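PDB 6XFR: Lactamase_B domain-containing protein from Pontibacter korlensis, which probably hydrolyses beta-lactam antibiotics to substituted beta-amino acids, as a zinc-dependent class B1 metallo-beta-lactamase of the periplasm. Local coordinates for residues V197-P200 against P204-D207; E133-G138 against Q189-K194. All blocks are in the same frame, centred on the assembly; numbering follows the deposited sequence.

Interaction 1 (V197-P200 against P204-D207); sequences VVVP and PWGD
V197 runs alongside W205 in the same direction, and the P200 side chain lies crosswise to it. They meet where the chain of the metallo-beta-lactamase alpha-beta/beta-alpha sandwich leaves its edge strand 197-200, loops round through the zinc ligand H202 and returns antiparallel. The indole is the bulky element here. Its first torsion (chi1 36°) tucks CG over the backbone, so that although CB faces the strand the indole swings off it. V197 CG1 and V199 CG1 approach the ring obliquely, the first at 4.1 Å from W205 CD1 and the second at 4.2 Å from W205 CE3. Branched valines suit both places, combining preference for an extended backbone with a methyl for the aromatic surface. I19 also touches the indole, and H34 meets it edge-to-face. At the turning end, the ring of P200 sets CD 3.7 Å from W205 CB and turns CG to P204 O. V198 instead brings CG2 near the carbonyl O of D207, and it also packs on V162 and L210. G206, without a side chain, pairs with V198 as a single antiparallel hydrogen-bonded bridge. D207 then leads into helix 209-217: its OD1 accepts from S209 N, and its OD2 bonds S14 OG of the second subunit. Within the bridge the G206 N-H to V198 O bond is weak, at 3.3 Å. The return bond from V198 N to G206 O is 2.9 Å long and nearly straight, with 165° at the hydrogen.

Interaction 2 (E133-G138 against Q189-K194); sequences EVYFPG and QQRYPK. With EPE (4-(2-hydroxyethyl)-1-piperazine ethanesulfonic acid), chain M.
E133, whose OE1 sits at the edge of the Y192 ring, 4.0 Å from CE1, also holds N4 of a bound HEPES buffer molecule (EPE) with both carboxylate oxygens. These are weak hydrogen bonds, 3.3 Å from EPE N4 to E133 OE1 and 3.2 Å to E133 OE2. The acid suits a piperazine nitrogen that is probably protonated in part, and Y149 and T124 give the buffer further hydrogen bonds. Two residues along the strand, Y135 offers R191 a flat surface. The guanidinium lies on one face of the phenol ring with the planes 6° apart, and its CZ is 4.0 Å from the ring centroid, an off-centre cation-pi stack. What sits over the middle of the ring is the methylene: R191 CD is 3.5 Å from the centroid in a CH-pi contact, leaving the charged group shifted toward the rim, where NH1 comes 3.5 Å from Y135 CE1. With CG anti to the backbone N (chi1 -178°) and the chain extended on to NE, the arginine reaches across from its helix. The contact thus joins strand 130-135, in the C-terminal sheet of the alpha-beta/beta-alpha sandwich, to the last turn of helix 181-191, which packs beside that strand's end as P137 rests on A184 and L188. Y192, where the chain leaves helical geometry, reaches Y135 with its hydroxyl: OH is 3.4 Å from Y135 CB, the two side chains crossing obliquely. One face of the Y192 ring carries R191 CG near its rim, and Y149 meets the ring at an inclined angle, so an aromatic residue fills this buried place well. Past the helix, K194 N donates to the sulfonate oxygen O3S of EPE, 3.3 Å long with 162° at the hydrogen.

The two contacts lie in series along the chain: interaction 2 is complete in sequence before interaction 1 begins, and their centres are about 14 Å apart. Helix 181-191 ends in 189-194, and strand 197-200 follows directly, so one short connection runs from interaction 2 to interaction 1; the two share no further contact. Both reach the same five-stranded sheet: interaction 2 through strand 130-135, next to one outermost strand, and interaction 1 through 197-200, the outermost strand at the other end. Interaction 2 joins the helix end to the sheet, and interaction 1 joins the edge strand to the chain returning after the turn that carries H202, a ligand of the second zinc.

Interaction 1 (V197-P200 against P204-D207)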
loop_
_atom_site.group_PDB
_atom_site.type_symbol
_atom_site.label_atom_id
_atom_site.label_comp_id
_atom_site.label_asym_id
_atom_site.label_seq_id
_atom_site.Cartn_x
_atom_site.Cartn_y
_atom_site.Cartn_z
ATOM N N VAL B 197 8.098 4.098 -0.304
ATOM C CA VAL B 197 7.032 3.608 0.567
ATOM C C VAL B 197 7.429 3.921 2.005
ATOM O O VAL B 197 8.606 3.774 2.369
ATOM C CB VAL B 197 6.778 2.088 0.426
ATOM C CG1 VAL B 197 5.476 1.690 1.123
ATOM C CG2 VAL B 197 6.786 1.643 -1.009
ATOM N N VAL B 198 6.452 4.370 2.804
ATOM C CA VAL B 198 6.605 4.587 4.246
ATOM C C VAL B 198 5.556 3.758 4.980
ATOM O O VAL B 198 4.351 3.925 4.738
ATOM C CB VAL B 198 6.474 6.071 4.598
ATOM C CG1 VAL B 198 6.484 6.275 6.137
ATOM C CG2 VAL B 198 7.573 6.870 3.863
ATOM N N VAL B 199 5.996 2.849 5.841
ATOM C CA VAL B 199 5.067 1.896 6.461
ATOM C C VAL B 199 4.831 2.320 7.907
ATOM O O VAL B 199 5.768 2.291 8.715
ATOM C CB VAL B 199 5.557 0.454 6.379
ATOM C CG1 VAL B 199 4.408 -0.452 6.797
ATOM C CG2 VAL B 199 6.021 0.136 4.968
ATOM N N PRO B 200 3.622 2.713 8.269
ATOM C CA PRO B 200 3.287 2.972 9.668
ATOM C C PRO B 200 2.881 1.681 10.369
ATOM O O PRO B 200 2.767 0.612 9.770
ATOM C CB PRO B 200 2.096 3.924 9.560
ATOM C CG PRO B 200 1.390 3.440 8.329
ATOM C CD PRO B 200 2.483 2.949 7.371
ATOM N N PRO B 204 -2.851 2.086 6.906
ATOM C CA PRO B 204 -2.286 1.783 5.579
ATOM C C PRO B 204 -1.036 2.595 5.305
ATOM O O PRO B 204 -0.875 3.711 5.800
ATOM C CB PRO B 204 -3.418 2.150 4.607
ATOM C CG PRO B 204 -4.685 2.240 5.502
ATOM C CD PRO B 204 -4.175 2.722 6.830
ATOM N N TRP B 205 -0.143 2.021 4.513
ATOM C CA TRP B 205 1.088 2.707 4.150
ATOM C C TRP B 205 0.859 3.645 2.952
ATOM O O TRP B 205 -0.186 3.635 2.308
ATOM C CB TRP B 205 2.188 1.686 3.864
ATOM C CG TRP B 205 1.680 0.411 3.179
ATOM C CD1 TRP B 205 1.778 0.096 1.846
ATOM C CD2 TRP B 205 0.994 -0.705 3.800
ATOM N NE1 TRP B 205 1.205 -1.129 1.600
ATOM C CE2 TRP B 205 0.720 -1.647 2.774
ATOM C CE3 TRP B 205 0.581 -0.997 5.126
ATOM C CZ2 TRP B 205 0.056 -2.864 3.026
ATOM C CZ3 TRP B 205 -0.069 -2.217 5.374
ATOM C CH2 TRP B 205 -0.329 -3.132 4.321
ATOM N N GLY B 206 1.821 4.499 2.684
ATOM C CA GLY B 206 1.708 5.440 1.582
ATOM C C GLY B 206 3.057 5.949 1.126
ATOM O O GLY B 206 4.082 5.305 1.319
ATOM N N ASP B 207 3.060 7.131 0.523
ATOM C CA ASP B 207 4.331 7.719 0.128
ATOM C C ASP B 207 4.835 8.622 1.252
ATOM O O ASP B 207 4.456 8.473 2.416
ATOM C CB ASP B 207 4.214 8.425 -1.227
ATOM C CG ASP B 207 3.147 9.517 -1.268
ATOM O OD1 ASP B 207 2.479 9.770 -0.231
ATOM O OD2 ASP B 207 2.990 10.122 -2.385
#

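Interaction 2 (E133-G138 against Q189-K194)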
loop_
_atom_site.group_PDB
_atom_site.type_symbol
_atom_site.label_atom_id
_atom_site.label_comp_id
_atom_site.label_asym_id
_atom_site.label_seq_id
_atom_site.Cartn_x
_atom_site.Cartn_y
_atom_site.Cartn_z
ATOM N N GLU B 133 19.271 -0.711 7.109
ATOM C CA GLU B 133 19.781 0.347 7.962
ATOM C C GLU B 133 18.828 0.483 9.127
ATOM O O GLU B 133 17.613 0.385 8.951
ATOM C CB GLU B 133 19.883 1.657 7.208
ATOM C CG GLU B 133 20.806 1.530 6.013
ATOM C CD GLU B 133 20.867 2.781 5.134
ATOM O OE1 GLU B 133 20.085 3.733 5.370
ATOM O OE2 GLU B 133 21.718 2.808 4.210
ATOM N N VAL B 134 19.363 0.611 10.325
ATOM C CA VAL B 134 18.526 0.898 11.473
ATOM C C VAL B 134 18.937 2.266 11.985
ATOM O O VAL B 134 20.120 2.608 11.966
ATOM C CB VAL B 134 18.613 -0.215 12.532
ATOM C CG1 VAL B 134 17.489 -0.066 13.561
ATOM C CG2 VAL B 134 18.448 -1.533 11.836
ATOM N N TYR B 135 17.965 3.092 12.342
ATOM C CA TYR B 135 18.294 4.481 12.646
ATOM C C TYR B 135 17.420 5.018 13.770
ATOM O O TYR B 135 16.245 4.649 13.895
ATOM C CB TYR B 135 18.150 5.369 11.407
ATOM C CG TYR B 135 18.347 6.859 11.672
ATOM C CD1 TYR B 135 19.600 7.385 11.933
ATOM C CD2 TYR B 135 17.280 7.723 11.653
ATOM C CE1 TYR B 135 19.784 8.734 12.157
ATOM C CE2 TYR B 135 17.450 9.059 11.868
ATOM C CZ TYR B 135 18.705 9.570 12.119
ATOM O OH TYR B 135 18.842 10.934 12.337
ATOM N N PHE B 136 18.031 5.854 14.608
ATOM C CA PHE B 136 17.357 6.477 15.740
ATOM C C PHE B 136 17.183 7.948 15.446
ATOM O O PHE B 136 18.179 8.682 15.457
ATOM C CB PHE B 136 18.151 6.299 17.040
ATOM C CG PHE B 136 17.492 6.943 18.229
ATOM C CD1 PHE B 136 16.267 6.463 18.702
ATOM C CD2 PHE B 136 18.075 8.061 18.853
ATOM C CE1 PHE B 136 15.658 7.072 19.787
ATOM C CE2 PHE B 136 17.473 8.677 19.929
ATOM C CZ PHE B 136 16.273 8.189 20.409
ATOM N N PRO B 137 15.975 8.420 15.140
ATOM C CA PRO B 137 15.763 9.849 14.855
ATOM C C PRO B 137 15.434 10.690 16.075
ATOM O O PRO B 137 15.334 11.915 15.953
ATOM C CB PRO B 137 14.583 9.821 13.884
ATOM C CG PRO B 137 13.801 8.612 14.283
ATOM C CD PRO B 137 14.795 7.597 14.793
ATOM N N GLY B 138 15.267 10.068 17.234
ATOM C CA GLY B 138 14.848 10.753 18.439
ATOM C C GLY B 138 13.553 10.186 18.999
ATOM O O GLY B 138 12.850 9.395 18.367
ATOM N N GLN B 189 12.490 12.946 7.274
ATOM C CA GLN B 189 12.349 13.606 5.982
ATOM C C GLN B 189 13.694 14.028 5.419
ATOM O O GLN B 189 13.872 14.024 4.201
ATOM C CB GLN B 189 11.449 14.820 6.074
ATOM C CG GLN B 189 10.008 14.541 6.344
ATOM C CD GLN B 189 9.301 15.832 6.607
ATOM O OE1 GLN B 189 9.881 16.709 7.259
ATOM N NE2 GLN B 189 8.062 15.994 6.092
ATOM N N GLN B 190 14.662 14.380 6.266
ATOM C CA GLN B 190 15.923 14.840 5.706
ATOM C C GLN B 190 16.885 13.704 5.391
ATOM O O GLN B 190 17.708 13.845 4.479
ATOM C CB GLN B 190 16.596 15.836 6.675
ATOM C CG GLN B 190 17.093 17.127 5.983
ATOM C CD GLN B 190 15.961 17.906 5.272
ATOM O OE1 GLN B 190 14.938 18.258 5.879
ATOM N NE2 GLN B 190 16.138 18.144 3.971
ATOM N N ARG B 191 16.710 12.541 6.016
ATOM C CA ARG B 191 17.614 11.417 5.820
ATOM C C ARG B 191 17.195 10.468 4.704
ATOM O O ARG B 191 18.063 9.818 4.108
ATOM C CB ARG B 191 17.749 10.656 7.133
ATOM C CG ARG B 191 18.679 9.497 7.103
ATOM C CD ARG B 191 18.795 8.874 8.463
ATOM N NE ARG B 191 19.947 7.988 8.525
ATOM C CZ ARG B 191 21.170 8.366 8.882
ATOM N NH1 ARG B 191 21.428 9.628 9.233
ATOM N NH2 ARG B 191 22.139 7.474 8.881
ATOM N N TYR B 192 15.900 10.362 4.405
ATOM C CA TYR B 192 15.403 9.481 3.339
ATOM C C TYR B 192 14.617 10.285 2.303
ATOM O O TYR B 192 13.434 10.029 2.072
ATOM C CB TYR B 192 14.550 8.350 3.911
ATOM C CG TYR B 192 15.255 7.655 5.039
ATOM C CD1 TYR B 192 16.246 6.716 4.777
ATOM C CD2 TYR B 192 14.989 7.992 6.373
ATOM C CE1 TYR B 192 16.916 6.100 5.795
ATOM C CE2 TYR B 192 15.668 7.372 7.416
ATOM C CZ TYR B 192 16.636 6.433 7.110
ATOM O OH TYR B 192 17.340 5.803 8.098
ATOM N N PRO B 193 15.244 11.275 1.664
ATOM C CA PRO B 193 14.490 12.127 0.734
ATOM C C PRO B 193 13.908 11.379 -0.462
ATOM O O PRO B 193 12.972 11.896 -1.080
ATOM C CB PRO B 193 15.525 13.173 0.306
ATOM C CG PRO B 193 16.819 12.539 0.549
ATOM C CD PRO B 193 16.643 11.708 1.765
ATOM N N LYS B 194 14.442 10.206 -0.827
ATOM C CA LYS B 194 13.957 9.429 -1.966
ATOM C C LYS B 194 13.292 8.124 -1.531
ATOM O O LYS B 194 13.328 7.135 -2.262
ATOM C CB LYS B 194 15.088 9.148 -2.961
ATOM C CG LYS B 194 15.616 10.448 -3.590
ATOM C CD LYS B 194 15.303 10.711 -5.088
ATOM C CE LYS B 194 16.145 11.860 -5.664
ATOM N NZ LYS B 194 17.316 11.642 -6.507
HETATM N N1 EPE M . 20.739 6.813 2.469
HETATM C C2 EPE M . 20.262 6.905 3.862
HETATM C C3 EPE M . 21.409 6.946 4.869
HETATM N N4 EPE M . 22.397 5.913 4.624
HETATM C C5 EPE M . 22.743 5.644 3.233
HETATM C C6 EPE M . 21.541 5.596 2.296
HETATM C C7 EPE M . 23.411 5.659 5.646
HETATM C C8 EPE M . 23.945 4.227 5.591
HETATM O O8 EPE M . 25.090 4.040 6.405
HETATM C C9 EPE M . 19.534 6.691 1.644
HETATM C C10 EPE M . 19.250 7.925 0.793
HETATM S S EPE M . 17.666 7.801 -0.085
HETATM O O1S EPE M . 17.309 6.431 -0.520
HETATM O O2S EPE M . 17.795 8.627 -1.282
HETATM O O3S EPE M . 16.635 8.374 0.776
#